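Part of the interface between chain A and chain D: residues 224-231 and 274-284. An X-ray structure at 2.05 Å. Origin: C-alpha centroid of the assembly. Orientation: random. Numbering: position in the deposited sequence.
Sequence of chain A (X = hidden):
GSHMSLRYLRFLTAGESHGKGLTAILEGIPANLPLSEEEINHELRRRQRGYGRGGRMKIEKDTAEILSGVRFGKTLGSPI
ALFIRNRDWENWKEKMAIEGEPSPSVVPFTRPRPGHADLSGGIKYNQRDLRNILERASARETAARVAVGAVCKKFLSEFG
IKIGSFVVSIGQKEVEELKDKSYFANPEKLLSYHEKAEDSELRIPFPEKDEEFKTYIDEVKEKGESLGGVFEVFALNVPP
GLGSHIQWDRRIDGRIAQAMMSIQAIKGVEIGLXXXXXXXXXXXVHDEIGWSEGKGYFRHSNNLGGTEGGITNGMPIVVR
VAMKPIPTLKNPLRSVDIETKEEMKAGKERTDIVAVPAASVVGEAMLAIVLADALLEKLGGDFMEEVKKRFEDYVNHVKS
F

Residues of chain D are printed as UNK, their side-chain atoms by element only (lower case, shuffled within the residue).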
# COMPACT_ATOMS: atom_id res chain seq x y z
N GLY A 224 -15.00 -29.83 -31.57
CA GLY A 224 -14.36 -29.89 -30.27
C GLY A 224 -13.29 -28.82 -30.14
O GLY A 224 -12.16 -29.11 -29.78
N GLU A 225 -13.66 -27.58 -30.45
CA GLU A 225 -12.73 -26.47 -30.38
C GLU A 225 -13.31 -25.30 -29.59
O GLU A 225 -14.51 -25.02 -29.68
CB GLU A 225 -12.35 -26.00 -31.79
CG GLU A 225 -11.48 -26.99 -32.54
CD GLU A 225 -10.03 -26.96 -32.10
OE1 GLU A 225 -9.78 -26.91 -30.87
OE2 GLU A 225 -9.14 -26.99 -32.98
N SER A 226 -12.47 -24.64 -28.81
CA SER A 226 -12.89 -23.50 -28.01
C SER A 226 -12.47 -22.21 -28.71
O SER A 226 -11.54 -22.20 -29.51
CB SER A 226 -12.27 -23.57 -26.61
OG SER A 226 -10.86 -23.73 -26.67
N LEU A 227 -13.17 -21.12 -28.41
CA LEU A 227 -12.89 -19.83 -29.04
C LEU A 227 -12.49 -18.71 -28.08
O LEU A 227 -12.91 -18.67 -26.93
CB LEU A 227 -14.12 -19.39 -29.84
CG LEU A 227 -14.11 -19.49 -31.37
CD1 LEU A 227 -13.09 -20.50 -31.86
CD2 LEU A 227 -15.52 -19.85 -31.83
N GLY A 228 -11.67 -17.80 -28.59
CA GLY A 228 -11.24 -16.65 -27.82
C GLY A 228 -11.97 -15.46 -28.39
O GLY A 228 -12.91 -15.62 -29.17
N GLY A 229 -11.56 -14.25 -28.02
CA GLY A 229 -12.22 -13.08 -28.55
C GLY A 229 -11.59 -11.77 -28.13
O GLY A 229 -10.69 -11.73 -27.29
N VAL A 230 -12.07 -10.69 -28.73
CA VAL A 230 -11.56 -9.37 -28.43
C VAL A 230 -12.73 -8.42 -28.22
O VAL A 230 -13.72 -8.48 -28.95
CB VAL A 230 -10.69 -8.83 -29.58
CG1 VAL A 230 -10.27 -7.40 -29.29
CG2 VAL A 230 -9.48 -9.72 -29.78
N PHE A 231 -12.63 -7.57 -27.21
CA PHE A 231 -13.68 -6.59 -26.97
C PHE A 231 -13.06 -5.24 -26.66
O PHE A 231 -11.88 -5.14 -26.35
CB PHE A 231 -14.61 -7.02 -25.84
CG PHE A 231 -13.91 -7.26 -24.54
CD1 PHE A 231 -13.39 -8.51 -24.24
CD2 PHE A 231 -13.78 -6.24 -23.60
CE1 PHE A 231 -12.76 -8.75 -23.02
CE2 PHE A 231 -13.14 -6.47 -22.38
CZ PHE A 231 -12.63 -7.72 -22.09
N UNK D 274 -0.76 -13.19 -27.34
CA UNK D 274 -1.58 -11.99 -27.24
C UNK D 274 -2.86 -11.96 -28.05
O UNK D 274 -3.65 -12.91 -28.02
N UNK D 275 -3.07 -10.86 -28.76
CA UNK D 275 -4.26 -10.69 -29.58
C UNK D 275 -4.38 -11.82 -30.61
O UNK D 275 -5.48 -12.20 -30.99
c UNK D 275 -4.06 -6.60 -27.57
c UNK D 275 -4.63 -8.17 -29.34
c UNK D 275 -4.24 -9.31 -30.26
c UNK D 275 -5.38 -6.16 -27.52
c UNK D 275 -6.32 -6.73 -28.38
c UNK D 275 -3.69 -7.60 -28.48
c UNK D 275 -5.94 -7.73 -29.28
N UNK D 276 -3.23 -12.36 -31.03
CA UNK D 276 -3.22 -13.45 -32.00
C UNK D 276 -3.85 -14.70 -31.39
O UNK D 276 -4.56 -15.44 -32.06
c UNK D 276 -2.57 -15.24 -34.35
c UNK D 276 -1.58 -15.06 -33.21
o UNK D 276 -2.91 -14.23 -35.01
o UNK D 276 -2.99 -16.39 -34.59
c UNK D 276 -1.78 -13.75 -32.43
N UNK D 277 -3.60 -14.92 -30.10
CA UNK D 277 -4.16 -16.07 -29.41
C UNK D 277 -5.68 -15.96 -29.37
O UNK D 277 -6.38 -16.97 -29.42
c UNK D 277 -3.59 -16.17 -27.99
N UNK D 278 -6.18 -14.74 -29.27
CA UNK D 278 -7.61 -14.49 -29.21
C UNK D 278 -8.32 -14.86 -30.51
O UNK D 278 -9.54 -15.01 -30.55
c UNK D 278 -7.87 -13.02 -28.88
N UNK D 279 -7.54 -15.01 -31.58
CA UNK D 279 -8.13 -15.34 -32.88
C UNK D 279 -8.00 -16.82 -33.26
O UNK D 279 -8.55 -17.25 -34.26
n UNK D 279 -6.03 -11.66 -34.81
c UNK D 279 -7.93 -13.00 -33.89
c UNK D 279 -5.76 -10.60 -34.04
n UNK D 279 -6.75 -9.95 -33.43
n UNK D 279 -4.51 -10.19 -33.90
c UNK D 279 -7.38 -12.18 -35.06
c UNK D 279 -7.50 -14.46 -33.97
N UNK D 280 -7.29 -17.60 -32.44
CA UNK D 280 -7.08 -19.01 -32.73
C UNK D 280 -8.02 -19.96 -32.00
O UNK D 280 -8.78 -19.56 -31.12
n UNK D 280 -0.53 -20.19 -32.84
c UNK D 280 -4.57 -18.70 -33.21
c UNK D 280 -0.86 -19.15 -33.61
n UNK D 280 -2.12 -18.72 -33.66
c UNK D 280 -3.21 -19.32 -32.90
n UNK D 280 0.08 -18.55 -34.33
c UNK D 280 -5.64 -19.41 -32.41
N UNK D 281 -7.95 -21.24 -32.37
CA UNK D 281 -8.75 -22.28 -31.74
C UNK D 281 -8.06 -22.62 -30.42
O UNK D 281 -6.85 -22.44 -30.29
c UNK D 281 -11.72 -23.01 -35.00
c UNK D 281 -10.97 -23.12 -33.83
c UNK D 281 -9.61 -23.38 -33.88
c UNK D 281 -9.00 -23.52 -35.12
c UNK D 281 -9.74 -23.40 -36.30
c UNK D 281 -11.11 -23.15 -36.24
c UNK D 281 -8.81 -23.54 -32.61
N UNK D 282 -8.82 -23.14 -29.46
CA UNK D 282 -8.23 -23.50 -28.18
C UNK D 282 -7.03 -24.42 -28.29
O UNK D 282 -6.05 -24.28 -27.56
N UNK D 283 -7.09 -25.38 -29.21
CA UNK D 283 -6.00 -26.34 -29.38
C UNK D 283 -4.75 -25.74 -30.02
O UNK D 283 -3.67 -26.31 -29.91
o UNK D 283 -6.92 -27.11 -31.50
c UNK D 283 -6.48 -27.53 -30.22
N UNK D 284 -4.90 -24.59 -30.66
CA UNK D 284 -3.77 -23.94 -31.32
C UNK D 284 -3.03 -22.99 -30.39
O UNK D 284 -1.96 -22.48 -30.73
n UNK D 284 -5.77 -23.99 -35.74
c UNK D 284 -5.29 -23.95 -33.37
c UNK D 284 -5.69 -23.24 -34.65
c UNK D 284 -4.26 -23.18 -32.56
o UNK D 284 -5.93 -22.03 -34.65
O HOH W 1 -10.35 -17.53 -30.80

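Position 274 carries no side-chain atom and touches nothing in the chain A stretch; it is glycine, and its positive phi of 73° is a conformation that favours this residue. Position 275 has one carbon followed by a six-carbon ring with no oxygen, and the ring meets the side chain of Val230(A): phenylalanine. CD1 of Phe275(D) lies 4.1 Å from CG2 of Val230(A), an apolar pairing suited to a buried site. Position 276 has three carbons, the last bearing two oxygens, and is out of reach of that stretch: a glutamate, whose carboxylate finds a charged partner within its own chain. Position 277 has a single carbon that barely meets the other stretch; it is alanine, small at a buried site. Position 278 also has a single carbon, here packed against Val230(A), and is again alanine. CB of Ala278(D) lies 3.8 Å from CG2 of Val230(A), a small methyl group beside a branched one.

Position 279 shows three carbons, a nitrogen, and a carbon carrying two more nitrogens, and its CA-to-CB bond points away from the chain A stretch: arginine, whose charged guanidinium suits a partly exposed site. Position 280 has the same atoms, its side chain clear of that stretch, and is also arginine. The side chain of Arg280(D) turns back on its own chain, where NE forms a salt bridge with OE2 of Glu276(D) at 2.7 Å; its backbone O, independently of the side chain, accepts a hydrogen bond from a bridging water.

At position 281 one carbon again leads to a ring of six carbons, which meets Leu227(A), while the O of Ser226(A) sits at the ring edge, near its plane: phenylalanine. CD1 of Phe281(D) lies 3.9 Å from CD1 of Leu227(A), an apolar ring offered to an apolar side chain. Position 282 has no side-chain atom and is glycine. An ideal CB here would fall 1.7 Å from OG of Ser226(A), a clash, so the bare backbone permits the close approach. Position 283 has one carbon and one oxygen, and the oxygen lies 2.7 Å from OE2 of Glu225(A): a serine. Its OG donates that hydrogen bond. Position 284, with three carbons, the third carrying one oxygen and one nitrogen, is glutamine; its OE1 accepts a hydrogen bond from N of Phe281(D) at 3.1 Å, bracing the turn within chain D.

The contact combines polar anchors with apolar packing. N of Gly282(D) donates to O of Ser226(A) at 2.9 Å, and the serine–glutamate bond lies nearby. Farther along, a water accepts from N of Gly228(A) at 2.6 Å and donates to O of Ala278(D) at 2.7 Å and O of Arg280(D) at 2.6 Å, joining backbones whose own polar atoms do not pair directly there. Val230(A), against Phe275(D) and Ala278(D), and Leu227(A), against Phe281(D), supply the apolar packing.

Chain D, residues 274-284: GFEAARRFGSQ
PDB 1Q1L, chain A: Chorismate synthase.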